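Local structure of hypothetical protein (4OO3) at residues V219-F232 / Y292-W305. The protein is of unknown function but is probably an NAD(P)-dependent oxidoreductase, with a Rossmann-type nucleotide-binding domain joined to an alpha/beta C-terminal domain. Residues are numbered along the deposited sequence; the frame is centred on the assembly and turned at random.
Sequences VTTHLVDLVQWEAF and YKIKGVTAKVSVIW
With CG of Phe232 set beside its own backbone N (chi1 -54°) and CG1 of Ile294 anti to its N (chi1 165°), the isoleucine branch arrives over one face of the phenyl ring, where helix 220-231 ends on a beta hairpin. The contact illustrates how a helix packs on the mixed sheet of a C-terminal domain that is probably of the glyceraldehyde-3-phosphate dehydrogenase type, running nearly antiparallel to strand 297-305 with the axes 8.3 Å apart. Ile294 CG1 makes a CH-pi contact 4.2 Å from the Phe232 centroid, Val297 CG2 meets the ring edge, and CE of Lys295 lies against CD2 of Phe232, while NZ of Lys295 is hydrogen-bonded to OE1 of Gln235. An alanine in place of Phe232 would probably open a gap over the type I' turn and strip Ile294 and Val297 of their aromatic partner. Farther along, Val301 CG1 packs on Leu223 CB at 3.8 Å, and CG2 of Val303 is wedged between Val219 CG1 and Thr220 CG2. No direct hydrogen bond joins the segments; two waters bridge them. One accepts from both Val219 N and Trp305 NE1. The other donates to Val224 O and is hydrogen-bonded to Tyr292 OH, 2.6 Å away.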
loop_
_atom_site.group_PDB
_atom_site.type_symbol
_atom_site.label_atom_id
_atom_site.label_comp_id
_atom_site.label_asym_id
_atom_site.label_seq_id
_atom_site.Cartn_x
_atom_site.Cartn_y
_atom_site.Cartn_z
ATOM N N VAL A 219 -3.374 4.428 4.354
ATOM C CA VAL A 219 -3.528 2.974 4.220
ATOM C C VAL A 219 -4.713 2.620 3.322
ATOM O O VAL A 219 -4.702 1.563 2.708
ATOM C CB VAL A 219 -3.651 2.291 5.610
ATOM C CG1 VAL A 219 -4.180 0.860 5.525
ATOM C CG2 VAL A 219 -2.303 2.302 6.307
ATOM N N THR A 220 -5.718 3.501 3.235
ATOM C CA THR A 220 -6.873 3.283 2.344
ATOM C C THR A 220 -6.440 3.093 0.889
ATOM O O THR A 220 -7.130 2.444 0.098
ATOM C CB THR A 220 -7.856 4.475 2.351
ATOM O OG1 THR A 220 -7.143 5.677 2.032
ATOM C CG2 THR A 220 -8.544 4.628 3.707
ATOM N N THR A 221 -5.324 3.707 0.525
ATOM C CA THR A 221 -4.730 3.502 -0.794
ATOM C C THR A 221 -4.672 2.004 -1.107
ATOM O O THR A 221 -5.200 1.567 -2.120
ATOM C CB THR A 221 -3.335 4.152 -0.855
ATOM O OG1 THR A 221 -3.481 5.567 -0.695
ATOM C CG2 THR A 221 -2.633 3.885 -2.178
ATOM N N HIS A 222 -4.070 1.224 -0.211
ATOM C CA HIS A 222 -4.022 -0.235 -0.365
ATOM C C HIS A 222 -5.413 -0.848 -0.538
ATOM O O HIS A 222 -5.603 -1.730 -1.378
ATOM C CB HIS A 222 -3.379 -0.901 0.849
ATOM C CG HIS A 222 -1.928 -0.593 1.029
ATOM N ND1 HIS A 222 -1.008 -0.705 0.010
ATOM C CD2 HIS A 222 -1.232 -0.205 2.123
ATOM C CE1 HIS A 222 0.192 -0.387 0.463
ATOM N NE2 HIS A 222 0.082 -0.078 1.744
ATOM N N LEU A 223 -6.375 -0.406 0.275
ATOM C CA LEU A 223 -7.691 -1.053 0.295
ATOM C C LEU A 223 -8.463 -0.719 -0.970
ATOM O O LEU A 223 -9.058 -1.598 -1.584
ATOM C CB LEU A 223 -8.487 -0.680 1.553
ATOM C CG LEU A 223 -7.819 -1.013 2.889
ATOM C CD1 LEU A 223 -8.741 -0.661 4.048
ATOM C CD2 LEU A 223 -7.411 -2.483 2.963
ATOM N N VAL A 224 -8.410 0.545 -1.375
ATOM C CA VAL A 224 -9.049 0.993 -2.605
ATOM C C VAL A 224 -8.459 0.263 -3.812
ATOM O O VAL A 224 -9.201 -0.158 -4.711
ATOM C CB VAL A 224 -8.934 2.528 -2.764
ATOM C CG1 VAL A 224 -9.234 2.970 -4.193
ATOM C CG2 VAL A 224 -9.881 3.218 -1.795
ATOM N N ASP A 225 -7.134 0.108 -3.818
ATOM C CA ASP A 225 -6.439 -0.640 -4.859
ATOM C C ASP A 225 -6.884 -2.089 -4.884
ATOM O O ASP A 225 -7.069 -2.652 -5.951
ATOM C CB ASP A 225 -4.923 -0.598 -4.660
ATOM C CG ASP A 225 -4.166 -1.305 -5.787
ATOM O OD1 ASP A 225 -4.224 -0.811 -6.929
ATOM O OD2 ASP A 225 -3.522 -2.352 -5.533
ATOM N N LEU A 226 -7.058 -2.695 -3.713
ATOM C CA LEU A 226 -7.509 -4.080 -3.665
ATOM C C LEU A 226 -8.908 -4.249 -4.251
ATOM O O LEU A 226 -9.132 -5.208 -4.988
ATOM C CB LEU A 226 -7.462 -4.659 -2.249
ATOM C CG LEU A 226 -6.098 -5.075 -1.718
ATOM C CD1 LEU A 226 -6.284 -5.845 -0.422
ATOM C CD2 LEU A 226 -5.314 -5.906 -2.723
ATOM N N VAL A 227 -9.847 -3.343 -3.947
ATOM C CA VAL A 227 -11.208 -3.529 -4.485
ATOM C C VAL A 227 -11.190 -3.462 -6.021
ATOM O O VAL A 227 -11.847 -4.265 -6.664
ATOM C CB VAL A 227 -12.362 -2.704 -3.800
ATOM C CG1 VAL A 227 -11.909 -1.928 -2.578
ATOM C CG2 VAL A 227 -13.146 -1.842 -4.784
ATOM N N GLN A 228 -10.402 -2.556 -6.591
ATOM C CA GLN A 228 -10.179 -2.510 -8.046
ATOM C C GLN A 228 -9.533 -3.797 -8.569
ATOM O O GLN A 228 -10.003 -4.404 -9.526
ATOM C CB GLN A 228 -9.274 -1.325 -8.415
ATOM C CG GLN A 228 -9.869 0.044 -8.113
ATOM C CD GLN A 228 -8.948 1.201 -8.481
ATOM O OE1 GLN A 228 -7.754 1.020 -8.790
ATOM N NE2 GLN A 228 -9.499 2.407 -8.444
ATOM N N TRP A 229 -8.448 -4.199 -7.921
ATOM C CA TRP A 229 -7.609 -5.285 -8.406
ATOM C C TRP A 229 -8.247 -6.674 -8.223
ATOM O O TRP A 229 -8.159 -7.533 -9.109
ATOM C CB TRP A 229 -6.250 -5.202 -7.707
ATOM C CG TRP A 229 -5.205 -6.050 -8.298
ATOM C CD1 TRP A 229 -4.455 -5.786 -9.414
ATOM C CD2 TRP A 229 -4.768 -7.309 -7.809
ATOM N NE1 TRP A 229 -3.578 -6.814 -9.646
ATOM C CE2 TRP A 229 -3.754 -7.766 -8.677
ATOM C CE3 TRP A 229 -5.138 -8.104 -6.721
ATOM C CZ2 TRP A 229 -3.110 -8.980 -8.487
ATOM C CZ3 TRP A 229 -4.496 -9.308 -6.537
ATOM C CH2 TRP A 229 -3.493 -9.734 -7.414
ATOM N N GLU A 230 -8.894 -6.894 -7.085
ATOM C CA GLU A 230 -9.575 -8.166 -6.833
ATOM C C GLU A 230 -10.915 -8.280 -7.561
ATOM O O GLU A 230 -11.222 -9.317 -8.140
ATOM C CB GLU A 230 -9.824 -8.355 -5.343
ATOM C CG GLU A 230 -8.572 -8.545 -4.508
ATOM C CD GLU A 230 -8.842 -8.375 -3.026
ATOM O OE1 GLU A 230 -9.894 -7.821 -2.664
ATOM O OE2 GLU A 230 -8.000 -8.785 -2.213
ATOM N N ALA A 231 -11.709 -7.217 -7.515
ATOM C CA ALA A 231 -13.113 -7.280 -7.924
ATOM C C ALA A 231 -13.345 -6.853 -9.365
ATOM O O ALA A 231 -14.401 -7.141 -9.930
ATOM C CB ALA A 231 -13.968 -6.448 -6.984
ATOM N N PHE A 232 -12.365 -6.172 -9.961
ATOM C CA PHE A 232 -12.436 -5.779 -11.373
ATOM C C PHE A 232 -11.106 -6.066 -12.080
ATOM O O PHE A 232 -10.497 -5.157 -12.655
ATOM C CB PHE A 232 -12.805 -4.292 -11.495
ATOM C CG PHE A 232 -14.059 -3.912 -10.754
ATOM C CD1 PHE A 232 -14.019 -3.635 -9.398
ATOM C CD2 PHE A 232 -15.276 -3.843 -11.414
ATOM C CE1 PHE A 232 -15.170 -3.295 -8.707
ATOM C CE2 PHE A 232 -16.430 -3.500 -10.737
ATOM C CZ PHE A 232 -16.380 -3.227 -9.381
ATOM N N TYR A 292 -18.164 4.221 -1.373
ATOM C CA TYR A 292 -18.205 4.716 -2.733
ATOM C C TYR A 292 -18.728 3.650 -3.678
ATOM O O TYR A 292 -18.679 2.453 -3.377
ATOM C CB TYR A 292 -16.814 5.166 -3.179
ATOM C CG TYR A 292 -15.759 4.071 -3.192
ATOM C CD1 TYR A 292 -15.121 3.680 -2.021
ATOM C CD2 TYR A 292 -15.385 3.443 -4.380
ATOM C CE1 TYR A 292 -14.150 2.687 -2.030
ATOM C CE2 TYR A 292 -14.414 2.452 -4.397
ATOM C CZ TYR A 292 -13.799 2.077 -3.220
ATOM O OH TYR A 292 -12.832 1.090 -3.219
ATOM N N LYS A 293 -19.226 4.095 -4.823
ATOM C CA LYS A 293 -19.623 3.185 -5.883
ATOM C C LYS A 293 -18.534 3.155 -6.941
ATOM O O LYS A 293 -18.033 4.202 -7.358
ATOM C CB LYS A 293 -20.963 3.602 -6.484
ATOM C CG LYS A 293 -22.129 3.249 -5.582
ATOM C CD LYS A 293 -23.466 3.687 -6.146
ATOM C CE LYS A 293 -24.597 3.019 -5.377
ATOM N NZ LYS A 293 -25.891 3.728 -5.540
ATOM N N ILE A 294 -18.153 1.944 -7.336
ATOM C CA ILE A 294 -17.206 1.730 -8.415
ATOM C C ILE A 294 -17.903 0.862 -9.462
ATOM O O ILE A 294 -18.191 -0.310 -9.215
ATOM C CB ILE A 294 -15.876 1.103 -7.923
ATOM C CG1 ILE A 294 -15.076 0.558 -9.111
ATOM C CG2 ILE A 294 -16.118 -0.008 -6.913
ATOM C CD1 ILE A 294 -13.617 0.316 -8.812
ATOM N N LYS A 295 -18.188 1.465 -10.619
ATOM C CA LYS A 295 -18.956 0.826 -11.685
ATOM C C LYS A 295 -20.234 0.193 -11.152
ATOM O O LYS A 295 -20.538 -0.962 -11.452
ATOM C CB LYS A 295 -18.109 -0.218 -12.424
ATOM C CG LYS A 295 -16.755 0.318 -12.849
ATOM C CD LYS A 295 -16.348 -0.118 -14.243
ATOM C CE LYS A 295 -15.906 -1.565 -14.283
ATOM N NZ LYS A 295 -16.300 -2.192 -15.573
ATOM N N GLY A 296 -20.969 0.957 -10.348
ATOM C CA GLY A 296 -22.273 0.526 -9.837
ATOM C C GLY A 296 -22.211 -0.301 -8.566
ATOM O O GLY A 296 -23.241 -0.526 -7.937
ATOM N N VAL A 297 -21.011 -0.745 -8.181
ATOM C CA VAL A 297 -20.823 -1.610 -7.014
ATOM C C VAL A 297 -20.450 -0.767 -5.804
ATOM O O VAL A 297 -19.469 -0.034 -5.847
ATOM C CB VAL A 297 -19.703 -2.648 -7.259
ATOM C CG1 VAL A 297 -19.527 -3.549 -6.042
ATOM C CG2 VAL A 297 -20.008 -3.472 -8.497
ATOM N N THR A 298 -21.224 -0.873 -4.726
ATOM C CA THR A 298 -20.924 -0.139 -3.506
ATOM C C THR A 298 -19.810 -0.843 -2.721
ATOM O O THR A 298 -19.944 -2.007 -2.336
ATOM C CB THR A 298 -22.164 0.014 -2.606
ATOM O OG1 THR A 298 -23.194 0.719 -3.312
ATOM C CG2 THR A 298 -21.815 0.784 -1.346
ATOM N N ALA A 299 -18.710 -0.125 -2.508
ATOM C CA ALA A 299 -17.593 -0.613 -1.726
ATOM C C ALA A 299 -17.456 0.225 -0.462
ATOM O O ALA A 299 -17.835 1.395 -0.444
ATOM C CB ALA A 299 -16.315 -0.555 -2.545
ATOM N N LYS A 300 -16.926 -0.382 0.593
ATOM C CA LYS A 300 -16.664 0.322 1.845
ATOM C C LYS A 300 -15.260 -0.029 2.312
ATOM O O LYS A 300 -14.936 -1.203 2.467
ATOM C CB LYS A 300 -17.687 -0.083 2.906
ATOM C CG LYS A 300 -17.302 0.225 4.358
ATOM C CD LYS A 300 -18.207 1.261 5.006
ATOM C CE LYS A 300 -17.966 1.389 6.503
ATOM N NZ LYS A 300 -18.272 0.130 7.237
ATOM N N VAL A 301 -14.426 0.981 2.538
ATOM C CA VAL A 301 -13.107 0.738 3.109
ATOM C C VAL A 301 -12.918 1.553 4.374
ATOM O O VAL A 301 -13.432 2.666 4.488
ATOM C CB VAL A 301 -11.964 1.031 2.119
ATOM C CG1 VAL A 301 -12.140 0.207 0.853
ATOM C CG2 VAL A 301 -11.879 2.513 1.795
ATOM N N SER A 302 -12.164 0.992 5.315
ATOM C CA SER A 302 -11.996 1.600 6.619
ATOM C C SER A 302 -10.619 1.287 7.220
ATOM O O SER A 302 -10.096 0.176 7.075
ATOM C CB SER A 302 -13.107 1.097 7.543
ATOM O OG SER A 302 -12.900 1.534 8.867
ATOM N N VAL A 303 -10.045 2.280 7.900
ATOM C CA VAL A 303 -8.737 2.143 8.530
ATOM C C VAL A 303 -8.754 2.803 9.903
ATOM O O VAL A 303 -9.136 3.960 10.033
ATOM C CB VAL A 303 -7.614 2.786 7.689
ATOM C CG1 VAL A 303 -6.280 2.661 8.414
ATOM C CG2 VAL A 303 -7.523 2.135 6.310
ATOM N N ILE A 304 -8.344 2.046 10.918
ATOM C CA ILE A 304 -8.147 2.565 12.258
ATOM C C ILE A 304 -6.681 2.370 12.663
ATOM O O ILE A 304 -6.101 1.308 12.441
ATOM C CB ILE A 304 -9.079 1.869 13.273
ATOM C CG1 ILE A 304 -10.538 2.248 12.974
ATOM C CG2 ILE A 304 -8.691 2.239 14.702
ATOM C CD1 ILE A 304 -11.574 1.571 13.845
ATOM N N TRP A 305 -6.098 3.413 13.248
ATOM C CA TRP A 305 -4.773 3.354 13.833
ATOM C C TRP A 305 -4.883 3.559 15.338
ATOM O O TRP A 305 -5.147 4.666 15.813
ATOM C CB TRP A 305 -3.867 4.427 13.220
ATOM C CG TRP A 305 -3.282 4.034 11.885
ATOM C CD1 TRP A 305 -3.826 4.248 10.655
ATOM C CD2 TRP A 305 -2.045 3.356 11.664
ATOM N NE1 TRP A 305 -3.004 3.744 9.675
ATOM C CE2 TRP A 305 -1.905 3.186 10.271
ATOM C CE3 TRP A 305 -1.045 2.861 12.509
ATOM C CZ2 TRP A 305 -0.798 2.558 9.704
ATOM C CZ3 TRP A 305 0.050 2.232 11.945
ATOM C CH2 TRP A 305 0.167 2.086 10.555
HETATM O O HOH W 1 -3.994 5.116 7.178
HETATM O O HOH W 2 -11.731 0.874 -5.576
#